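Putative sugar ABC transporter, substrate-binding protein (Clostridium phytofermentans, PDB 4WZZ) binds L-rhamnose between its two lobes and probably serves as the sugar-recognising component of an ABC import system. Local coordinates at residues A[257-261]-A[262-266]; A[295-299]-A[300-304]. All coordinates share one frame; numbering follows the deposited sequence.

Contact 1: residues A[257-261]-A[262-266]; sequences KVLQD and KGLSG
Leu259 O takes the backbone N-H of Leu264 at 2.9 Å between O and N, a bond that is nearly straight at hydrogen (165°) and lies in the carbonyl plane. One residue earlier in the donor order, Gly263 N reaches Gln260 O at 3.1 Å, but it stands well above that carbonyl plane. Gly263 has positive phi (76°) and is the first residue to leave helical geometry; with these bonds back into the last turn it forms a Schellman motif, so that Leu259 O and Gln260 O, in the last turn, both receive a backbone N-H. Val258 O is satisfied in the ordinary helical way by Lys262 N at 2.9 Å.

The side chain of Lys262 runs alongside Val258, pointing the same way, with its CE 3.7 Å from Val258 CG1. The bend at its last torsion (chi4 -69°) sets the direction of the ammonium group, which forms a salt bridge with Glu232. A second charged pair lies within the helix: Lys257 NZ donates to Asp261 OD2 at 2.7 Å, on the syn lone pair. Leu264 CB meets Leu259 CD2 at 4.2 Å, the two side chains crossing at about a right angle.

Val258 and Lys262 pack on helix 224-237, Leu259 and Ser265 touch Ser290, and the turn leads from helix 249-261 toward strand 269-272.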
loop_
_atom_site.group_PDB
_atom_site.type_symbol
_atom_site.label_atom_id
_atom_site.label_comp_id
_atom_site.label_asym_id
_atom_site.label_seq_id
_atom_site.Cartn_x
_atom_site.Cartn_y
_atom_site.Cartn_z
ATOM N N LYS A 257 -13.823 -11.535 -7.742
ATOM C CA LYS A 257 -13.959 -12.651 -8.665
ATOM C C LYS A 257 -14.773 -13.776 -8.040
ATOM O O LYS A 257 -15.688 -14.307 -8.658
ATOM C CB LYS A 257 -12.578 -13.165 -9.095
ATOM C CG LYS A 257 -12.614 -14.374 -10.024
ATOM C CD LYS A 257 -13.382 -14.102 -11.317
ATOM C CE LYS A 257 -12.981 -15.055 -12.462
ATOM N NZ LYS A 257 -13.237 -16.495 -12.156
ATOM N N VAL A 258 -14.460 -14.107 -6.795
ATOM C CA VAL A 258 -15.185 -15.136 -6.060
ATOM C C VAL A 258 -16.652 -14.749 -5.863
ATOM O O VAL A 258 -17.546 -15.554 -6.109
ATOM C CB VAL A 258 -14.496 -15.431 -4.691
ATOM C CG1 VAL A 258 -15.353 -16.347 -3.824
ATOM C CG2 VAL A 258 -13.113 -16.038 -4.897
ATOM N N LEU A 259 -16.918 -13.520 -5.430
ATOM C CA LEU A 259 -18.312 -13.118 -5.188
ATOM C C LEU A 259 -19.099 -13.135 -6.491
ATOM O O LEU A 259 -20.274 -13.513 -6.510
ATOM C CB LEU A 259 -18.382 -11.733 -4.557
ATOM C CG LEU A 259 -17.779 -11.611 -3.156
ATOM C CD1 LEU A 259 -17.907 -10.164 -2.709
ATOM C CD2 LEU A 259 -18.441 -12.576 -2.164
ATOM N N GLN A 260 -18.464 -12.742 -7.588
ATOM C CA GLN A 260 -19.140 -12.793 -8.885
ATOM C C GLN A 260 -19.419 -14.233 -9.287
ATOM O O GLN A 260 -20.539 -14.577 -9.708
ATOM C CB GLN A 260 -18.309 -12.096 -9.963
ATOM C CG GLN A 260 -18.996 -11.994 -11.306
ATOM C CD GLN A 260 -18.106 -11.319 -12.335
ATOM O OE1 GLN A 260 -18.273 -10.140 -12.645
ATOM N NE2 GLN A 260 -17.142 -12.060 -12.855
ATOM N N ASP A 261 -18.416 -15.095 -9.166
ATOM C CA ASP A 261 -18.593 -16.491 -9.576
ATOM C C ASP A 261 -19.687 -17.184 -8.769
ATOM O O ASP A 261 -20.415 -18.023 -9.299
ATOM C CB ASP A 261 -17.291 -17.280 -9.435
ATOM C CG ASP A 261 -16.277 -16.951 -10.524
ATOM O OD1 ASP A 261 -16.630 -16.293 -11.534
ATOM O OD2 ASP A 261 -15.108 -17.360 -10.354
ATOM N N LYS A 262 -19.806 -16.842 -7.492
ATOM C CA LYS A 262 -20.799 -17.468 -6.625
ATOM C C LYS A 262 -22.171 -16.810 -6.694
ATOM O O LYS A 262 -23.111 -17.264 -6.045
ATOM C CB LYS A 262 -20.329 -17.454 -5.187
ATOM C CG LYS A 262 -19.109 -18.325 -4.949
ATOM C CD LYS A 262 -18.632 -18.206 -3.528
ATOM C CE LYS A 262 -17.557 -19.237 -3.206
ATOM N NZ LYS A 262 -18.100 -20.628 -3.166
ATOM N N GLY A 263 -22.294 -15.729 -7.450
ATOM C CA GLY A 263 -23.591 -15.099 -7.613
ATOM C C GLY A 263 -24.023 -14.289 -6.403
ATOM O O GLY A 263 -25.228 -14.069 -6.205
ATOM N N LEU A 264 -23.048 -13.807 -5.618
ATOM C CA LEU A 264 -23.320 -13.188 -4.326
ATOM C C LEU A 264 -23.279 -11.659 -4.313
ATOM O O LEU A 264 -23.419 -11.056 -3.250
ATOM C CB LEU A 264 -22.314 -13.713 -3.282
ATOM C CG LEU A 264 -22.570 -15.136 -2.783
ATOM C CD1 LEU A 264 -21.367 -15.629 -1.968
ATOM C CD2 LEU A 264 -23.843 -15.208 -1.949
ATOM N N SER A 265 -23.097 -11.034 -5.474
ATOM C CA SER A 265 -22.831 -9.597 -5.537
ATOM C C SER A 265 -23.963 -8.754 -4.991
ATOM O O SER A 265 -23.749 -7.608 -4.580
ATOM C CB SER A 265 -22.536 -9.198 -6.986
ATOM O OG SER A 265 -21.358 -9.861 -7.415
ATOM N N GLY A 266 -25.169 -9.307 -4.997
ATOM C CA GLY A 266 -26.321 -8.621 -4.450
ATOM C C GLY A 266 -26.479 -8.776 -2.948
ATOM O O GLY A 266 -27.255 -8.051 -2.345
#

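Contact 2: residues A[295-299]-A[300-304]; sequences FLWNP and IQLGN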
loop_
_atom_site.group_PDB
_atom_site.type_symbol
_atom_site.label_atom_id
_atom_site.label_comp_id
_atom_site.label_asym_id
_atom_site.label_seq_id
_atom_site.Cartn_x
_atom_site.Cartn_y
_atom_site.Cartn_z
ATOM N N PHE A 295 -11.141 2.550 -2.388
ATOM C CA PHE A 295 -10.184 3.647 -2.300
ATOM C C PHE A 295 -8.804 3.220 -2.744
ATOM O O PHE A 295 -8.416 2.064 -2.621
ATOM C CB PHE A 295 -10.074 4.149 -0.849
ATOM C CG PHE A 295 -11.389 4.544 -0.258
ATOM C CD1 PHE A 295 -12.229 3.585 0.275
ATOM C CD2 PHE A 295 -11.795 5.868 -0.250
ATOM C CE1 PHE A 295 -13.454 3.930 0.786
ATOM C CE2 PHE A 295 -13.029 6.204 0.286
ATOM C CZ PHE A 295 -13.840 5.239 0.785
ATOM N N LEU A 296 -8.032 4.183 -3.225
ATOM C CA LEU A 296 -6.600 3.966 -3.355
ATOM C C LEU A 296 -5.927 5.328 -3.411
ATOM O O LEU A 296 -6.320 6.240 -2.667
ATOM C CB LEU A 296 -6.278 3.065 -4.566
ATOM C CG LEU A 296 -4.948 2.294 -4.441
ATOM C CD1 LEU A 296 -5.080 1.128 -3.469
ATOM C CD2 LEU A 296 -4.451 1.816 -5.817
ATOM N N TRP A 297 -4.940 5.453 -4.289
ATOM C CA TRP A 297 -4.009 6.580 -4.402
ATOM C C TRP A 297 -3.224 6.212 -5.645
ATOM O O TRP A 297 -3.371 5.106 -6.154
ATOM C CB TRP A 297 -3.073 6.699 -3.169
ATOM C CG TRP A 297 -2.390 5.423 -2.916
ATOM C CD1 TRP A 297 -1.298 4.931 -3.548
ATOM C CD2 TRP A 297 -2.822 4.421 -1.999
ATOM N NE1 TRP A 297 -1.001 3.679 -3.070
ATOM C CE2 TRP A 297 -1.935 3.335 -2.122
ATOM C CE3 TRP A 297 -3.866 4.344 -1.082
ATOM C CZ2 TRP A 297 -2.066 2.174 -1.354
ATOM C CZ3 TRP A 297 -3.982 3.205 -0.312
ATOM C CH2 TRP A 297 -3.099 2.127 -0.464
ATOM N N ASN A 298 -2.384 7.109 -6.152
ATOM C CA ASN A 298 -1.685 6.813 -7.383
ATOM C C ASN A 298 -0.363 6.111 -7.093
ATOM O O ASN A 298 0.566 6.742 -6.582
ATOM C CB ASN A 298 -1.455 8.106 -8.184
ATOM C CG ASN A 298 -0.872 7.850 -9.558
ATOM O OD1 ASN A 298 -0.109 6.910 -9.760
ATOM N ND2 ASN A 298 -1.210 8.715 -10.519
ATOM N N PRO A 299 -0.271 4.810 -7.418
ATOM C CA PRO A 299 0.961 4.074 -7.088
ATOM C C PRO A 299 2.170 4.547 -7.887
ATOM O O PRO A 299 3.315 4.413 -7.445
ATOM C CB PRO A 299 0.622 2.624 -7.420
ATOM C CG PRO A 299 -0.453 2.726 -8.467
ATOM C CD PRO A 299 -1.247 3.968 -8.142
ATOM N N ILE A 300 1.917 5.074 -9.079
ATOM C CA ILE A 300 2.989 5.608 -9.902
ATOM C C ILE A 300 3.587 6.842 -9.222
ATOM O O ILE A 300 4.801 6.992 -9.100
ATOM C CB ILE A 300 2.492 5.971 -11.308
ATOM C CG1 ILE A 300 1.884 4.740 -11.976
ATOM C CG2 ILE A 300 3.628 6.526 -12.138
ATOM C CD1 ILE A 300 1.207 5.031 -13.276
ATOM N N GLN A 301 2.714 7.729 -8.754
ATOM C CA GLN A 301 3.164 8.908 -8.042
ATOM C C GLN A 301 3.795 8.566 -6.696
ATOM O O GLN A 301 4.725 9.268 -6.254
ATOM C CB GLN A 301 2.009 9.900 -7.867
ATOM C CG GLN A 301 1.572 10.501 -9.194
ATOM C CD GLN A 301 0.448 11.506 -9.066
ATOM O OE1 GLN A 301 -0.432 11.360 -8.238
ATOM N NE2 GLN A 301 0.459 12.516 -9.924
ATOM N N LEU A 302 3.341 7.486 -6.052
ATOM C CA LEU A 302 3.987 7.026 -4.825
ATOM C C LEU A 302 5.431 6.701 -5.181
ATOM O O LEU A 302 6.374 7.097 -4.480
ATOM C CB LEU A 302 3.297 5.801 -4.244
ATOM C CG LEU A 302 3.991 5.193 -3.024
ATOM C CD1 LEU A 302 4.045 6.205 -1.873
ATOM C CD2 LEU A 302 3.314 3.912 -2.531
ATOM N N GLY A 303 5.606 5.996 -6.292
ATOM C CA GLY A 303 6.945 5.678 -6.759
ATOM C C GLY A 303 7.722 6.925 -7.123
ATOM O O GLY A 303 8.909 7.034 -6.788
ATOM N N ASN A 304 7.066 7.857 -7.826
ATOM C CA ASN A 304 7.702 9.128 -8.186
ATOM C C ASN A 304 8.250 9.825 -6.943
ATOM O O ASN A 304 9.393 10.274 -6.923
ATOM C CB ASN A 304 6.727 10.124 -8.826
ATOM C CG ASN A 304 6.173 9.702 -10.176
ATOM O OD1 ASN A 304 5.148 10.251 -10.586
ATOM N ND2 ASN A 304 6.834 8.794 -10.890
HETATM O O HOH W 1 -3.273 10.910 -9.737
#
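Asn298 and Gln301 set their side chains across each other at about a right angle, yet their amide planes are only 28° apart. CG of Gln301 folds beside its own backbone N (chi1 -68°) and lies 3.6 Å from Asn298 ND2; the rotation of the terminal amide leaves OE1 3.4 Å from Asn298 CB. A water joins the two amides, accepting from Asn298 ND2 at 3.1 Å and donating to Gln301 OE1 at 3.2 Å.

With CG anti to the backbone N (chi1 -173°), Asn298 turns OD1 toward the start of the helix. There OD1 receives Gln301 N at 3.1 Å, from well above the amide plane, and Ile300 N in a weak, bent bond. Asn298 is thus the N-cap of helix 299-315, and Pro299, which has no N-H to offer, fills the first helical position. Asn298 O meanwhile accepts from Leu302 N at 2.9 Å, opening the regular helical bonding.

Leu302 CD2 comes obliquely to Trp297 NE1, 4.4 Å away, and Leu302 also packs on Tyr68. Leu296 CG sits over the centre of the Trp297 ring, 3.8 Å above its plane, and the indole N-H is bonded to the hydroxyl of Tyr68, itself a residue of the rhamnose pocket.

Overall arrangement
The two contacts follow one another along the chain, contact 1 closing a helix and contact 2 opening one. They do not touch: their centres are about 28 Å apart and their nearest atoms about 14 Å. Contact 1 is peripheral, its centre about 25 Å from the centre of the chain, whereas the centre of contact 2 lies about 9 Å from it, and contact 2 holds Trp297, whose side chain is about 4 Å from the bound L-rhamnose. Strand 269-272, which follows the turn of contact 1, gives an indirect link: its Gly272 is joined by backbone hydrogen bonding to Phe295 of contact 2. Leu273, the residue just after that strand, belongs to the same sugar pocket as Trp297.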